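Local coordinates for transcription antitermination protein NusB (Thermotoga maritima, PDB 1TZV), which probably takes part in transcription antitermination of ribosomal RNA operons by binding the boxA antiterminator sequence, at residues A[48-53]-A[93-98]. Residues are numbered along the deposited sequence; the frame is centred on the assembly and turned at random. Where two conformers were deposited one is given.
Sequences RRYIRG and LFEKDI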
ATOM      1  N   ARG A  48       2.496  12.004  -0.865  1.00 16.18           N
ATOM      2  CA  ARG A  48       1.344  12.760  -0.373  1.00 16.68           C
ATOM      3  C   ARG A  48       0.045  12.363  -1.109  1.00 16.54           C
ATOM      4  O   ARG A  48      -1.016  12.228  -0.482  1.00 17.85           O
ATOM      5  CB  ARG A  48       1.604  14.279  -0.510  1.00 18.35           C
ATOM      6  CG  ARG A  48       2.650  14.770   0.461  1.00 19.54           C
ATOM      7  CD  ARG A  48       3.130  16.196   0.141  1.00 20.09           C
ATOM      8  NE  ARG A  48       4.140  16.590   1.113  1.00 19.54           N
ATOM      9  CZ  ARG A  48       5.181  17.378   0.844  1.00 20.98           C
ATOM     10  NH1 ARG A  48       6.050  17.668   1.799  1.00 22.06           N
ATOM     11  NH2 ARG A  48       5.338  17.865  -0.375  1.00 23.39           N
ATOM     12  N   ARG A  49       0.117  12.189  -2.427  1.00 16.88           N
ATOM     13  CA  ARG A  49      -1.055  11.798  -3.199  1.00 16.85           C
ATOM     14  C   ARG A  49      -1.532  10.403  -2.735  1.00 16.72           C
ATOM     15  O   ARG A  49      -2.737  10.163  -2.554  1.00 18.08           O
ATOM     16  CB  ARG A  49      -0.735  11.776  -4.705  1.00 19.19           C
ATOM     17  CG  ARG A  49      -1.926  11.393  -5.555  1.00 18.71           C
ATOM     18  CD  ARG A  49      -1.614  11.343  -7.063  1.00 20.52           C
ATOM     19  NE  ARG A  49      -0.670  10.281  -7.406  1.00 19.68           N
ATOM     20  CZ  ARG A  49       0.623  10.480  -7.631  1.00 20.17           C
ATOM     21  NH1 ARG A  49       1.411   9.456  -7.922  1.00 20.56           N
ATOM     22  NH2 ARG A  49       1.133  11.704  -7.590  1.00 22.23           N
ATOM     23  N   TYR A  50      -0.580   9.483  -2.571  1.00 15.48           N
ATOM     24  CA  TYR A  50      -0.907   8.132  -2.090  1.00 14.42           C
ATOM     25  C   TYR A  50      -1.622   8.168  -0.733  1.00 13.66           C
ATOM     26  O   TYR A  50      -2.686   7.567  -0.557  1.00 15.00           O
ATOM     27  CB  TYR A  50       0.369   7.276  -1.926  1.00 16.62           C
ATOM     28  CG  TYR A  50       0.825   6.483  -3.141  1.00 14.28           C
ATOM     29  CD1 TYR A  50       1.199   7.131  -4.327  1.00 17.30           C
ATOM     30  CD2 TYR A  50       0.928   5.085  -3.091  1.00 15.70           C
ATOM     31  CE1 TYR A  50       1.679   6.403  -5.421  1.00 18.37           C
ATOM     32  CE2 TYR A  50       1.399   4.356  -4.187  1.00 15.68           C
ATOM     33  CZ  TYR A  50       1.779   5.019  -5.335  1.00 17.01           C
ATOM     34  OH  TYR A  50       2.313   4.293  -6.373  1.00 19.07           O
ATOM     35  N   ILE A  51      -1.020   8.860   0.226  1.00 15.78           N
ATOM     36  CA  ILE A  51      -1.609   8.922   1.563  1.00 15.29           C
ATOM     37  C   ILE A  51      -2.989   9.567   1.533  1.00 16.27           C
ATOM     38  O   ILE A  51      -3.919   9.080   2.171  1.00 17.81           O
ATOM     39  CB  ILE A  51      -0.644   9.631   2.537  1.00 17.06           C
ATOM     40  CG1 ILE A  51       0.472   8.651   2.935  1.00 19.08           C
ATOM     41  CG2 ILE A  51      -1.393  10.156   3.769  1.00 19.66           C
ATOM     42  CD1 ILE A  51      -0.013   7.383   3.691  1.00 16.73           C
ATOM     43  N   ARG A  52      -3.158  10.644   0.770  1.00 16.95           N
ATOM     44  CA  ARG A  52      -4.480  11.264   0.715  1.00 19.56           C
ATOM     45  C   ARG A  52      -5.476  10.350   0.016  1.00 17.14           C
ATOM     46  O   ARG A  52      -6.641  10.282   0.417  1.00 18.74           O
ATOM     47  CB  ARG A  52      -4.405  12.629   0.037  1.00 19.39           C
ATOM     48  CG  ARG A  52      -3.788  13.657   0.975  1.00 27.99           C
ATOM     49  CD  ARG A  52      -3.662  15.037   0.364  1.00 27.31           C
ATOM     50  NE  ARG A  52      -4.949  15.687   0.118  1.00 26.33           N
ATOM     51  CZ  ARG A  52      -5.054  16.931  -0.351  1.00 22.09           C
ATOM     52  NH1 ARG A  52      -3.951  17.616  -0.607  1.00 28.67           N
ATOM     53  NH2 ARG A  52      -6.243  17.474  -0.565  1.00 24.96           N
ATOM     54  N   GLY A  53      -5.009   9.628  -1.004  1.00 17.08           N
ATOM     55  CA  GLY A  53      -5.869   8.709  -1.730  1.00 16.55           C
ATOM     56  C   GLY A  53      -6.322   7.534  -0.883  1.00 18.00           C
ATOM     57  O   GLY A  53      -7.464   7.087  -0.966  1.00 19.45           O
ATOM     58  N   LEU A  93      -5.809   0.190  -8.087  1.00 16.78           N
ATOM     59  CA  LEU A  93      -6.997   0.881  -8.570  1.00 17.92           C
ATOM     60  C   LEU A  93      -6.811   2.289  -9.088  1.00 22.34           C
ATOM     61  O   LEU A  93      -7.454   2.675 -10.077  1.00 21.75           O
ATOM     62  CB  LEU A  93      -8.039   0.952  -7.452  1.00 18.99           C
ATOM     63  CG  LEU A  93      -8.600  -0.349  -6.900  1.00 20.23           C
ATOM     64  CD1 LEU A  93      -9.412  -0.039  -5.645  1.00 23.12           C
ATOM     65  CD2 LEU A  93      -9.452  -1.022  -7.970  1.00 24.66           C
ATOM     66  N   PHE A  94      -5.930   3.051  -8.454  1.00 18.67           N
ATOM     67  CA  PHE A  94      -5.797   4.470  -8.747  1.00 19.92           C
ATOM     68  C   PHE A  94      -4.565   5.022  -9.404  1.00 22.17           C
ATOM     69  O   PHE A  94      -4.592   6.142  -9.931  1.00 24.59           O
ATOM     70  CB  PHE A  94      -6.030   5.239  -7.443  1.00 20.72           C
ATOM     71  CG  PHE A  94      -7.389   5.018  -6.854  1.00 20.88           C
ATOM     72  CD1 PHE A  94      -8.499   5.641  -7.407  1.00 28.82           C
ATOM     73  CD2 PHE A  94      -7.576   4.159  -5.775  1.00 21.33           C
ATOM     74  CE1 PHE A  94      -9.777   5.413  -6.892  1.00 33.37           C
ATOM     75  CE2 PHE A  94      -8.846   3.924  -5.253  1.00 23.00           C
ATOM     76  CZ  PHE A  94      -9.953   4.551  -5.816  1.00 26.16           C
ATOM     77  N   GLU A  95      -3.472   4.283  -9.356  1.00 17.90           N
ATOM     78  CA  GLU A  95      -2.257   4.774  -9.955  1.00 21.48           C
ATOM     79  C   GLU A  95      -2.129   4.107 -11.310  1.00 24.19           C
ATOM     80  O   GLU A  95      -1.591   3.013 -11.445  1.00 22.82           O
ATOM     81  CB  GLU A  95      -1.071   4.482  -9.030  1.00 19.80           C
ATOM     82  CG  GLU A  95      -1.185   5.267  -7.715  1.00 19.69           C
ATOM     83  CD  GLU A  95      -0.979   6.766  -7.899  1.00 19.58           C
ATOM     84  OE1 GLU A  95      -1.505   7.566  -7.109  1.00 20.33           O
ATOM     85  OE2 GLU A  95      -0.260   7.149  -8.846  1.00 25.20           O
ATOM     86  N   LYS A  96      -2.674   4.771 -12.323  0.50 32.44           N
ATOM     87  CA  LYS A  96      -2.594   4.254 -13.669  0.50 34.72           C
ATOM     88  C   LYS A  96      -1.176   4.526 -14.117  0.50 35.89           C
ATOM     89  O   LYS A  96      -0.617   5.564 -13.779  0.50 48.19           O
ATOM     90  CB  LYS A  96      -3.585   4.974 -14.590  0.50 35.46           C
ATOM     91  CG  LYS A  96      -5.058   4.791 -14.215  0.50 37.38           C
ATOM     92  CD  LYS A  96      -5.421   3.330 -13.938  0.50 42.88           C
ATOM     93  CE  LYS A  96      -4.660   2.376 -14.850  0.50 39.45           C
ATOM     94  NZ  LYS A  96      -5.472   1.273 -15.410  0.50 51.65           N
ATOM     95  N   ASP A  97      -0.607   3.584 -14.861  1.00 31.61           N
ATOM     96  CA  ASP A  97       0.767   3.674 -15.386  1.00 29.43           C
ATOM     97  C   ASP A  97       1.661   2.640 -14.708  1.00 29.19           C
ATOM     98  O   ASP A  97       2.733   2.322 -15.212  1.00 37.14           O
ATOM     99  CB  ASP A  97       1.401   5.061 -15.201  1.00 32.75           C
ATOM    100  CG  ASP A  97       2.142   5.196 -13.883  1.00 45.31           C
ATOM    101  OD1 ASP A  97       3.343   4.849 -13.839  1.00 52.40           O
ATOM    102  OD2 ASP A  97       1.523   5.630 -12.888  1.00 41.67           O
ATOM    103  N   ILE A  98       1.212   2.119 -13.568  0.50 28.01           N
ATOM    104  CA  ILE A  98       1.985   1.109 -12.846  0.50 25.75           C
ATOM    105  C   ILE A  98       1.450  -0.270 -13.206  0.50 21.29           C
ATOM    106  O   ILE A  98       0.290  -0.580 -12.947  0.50 22.89           O
ATOM    107  CB  ILE A  98       1.879   1.288 -11.309  0.50 26.55           C
ATOM    108  CG1 ILE A  98       2.270   2.714 -10.915  0.50 27.26           C
ATOM    109  CG2 ILE A  98       2.791   0.281 -10.601  0.50 26.95           C
ATOM    110  CD1 ILE A  98       3.692   3.097 -11.280  0.50 23.94           C
TER
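R49, on helix 41-56, grips the carboxylate of E95 side-on with two nitrogens, one for each oxygen. The straighter bond runs from R49 NE to E95 OE1 at 2.9 Å and 164°, in the guanidinium plane and onto the syn lone pair of that oxygen. The second, from R49 NH1 to E95 OE2 at 3.0 Å, is more bent, and NH1 meets that oxygen from above the carboxylate plane. The guanidinium and carboxylate planes of this salt bridge stand 43° apart, which fits one bond lying in the guanidinium plane and the other tilted from it. R49 gets there with CG anti to the backbone N and a single bend at chi3, which swings the guanidinium edge toward the acid. Y50, one residue on, touches the same carboxylate. Its ring lies only 17° from the carboxylate plane, with CE1 3.7 Å from E95 CD, and CZ packs against E95 CG at 3.8 Å. The glutamate chain, bent at chi2, crosses the tyrosine at a slant while its oxygens turn to the arginine.

In the next shell, Y90 OH adds a hydrogen bond at E95 OE1, and D46 takes R49 NH2 in a second salt bridge. Y50 OH is held by E91, and its ring also meets that of Y90 and packs on M8 and V12 of helix 5-19. E95 itself is the first residue past helix 79-94 and opens a type II beta turn to I98, so the bridge ties the end of that helix to the middle of helix 41-56. Replacing E95 by alanine removes the carboxylate, which would probably leave R49 NE and NH1 without their acid mate, deprive Y90 OH of its partner and open a gap beside the Y50 ring. With three hydrogen bonds to its two oxygens, the buried carboxylate is probably stabilised in its ionised form.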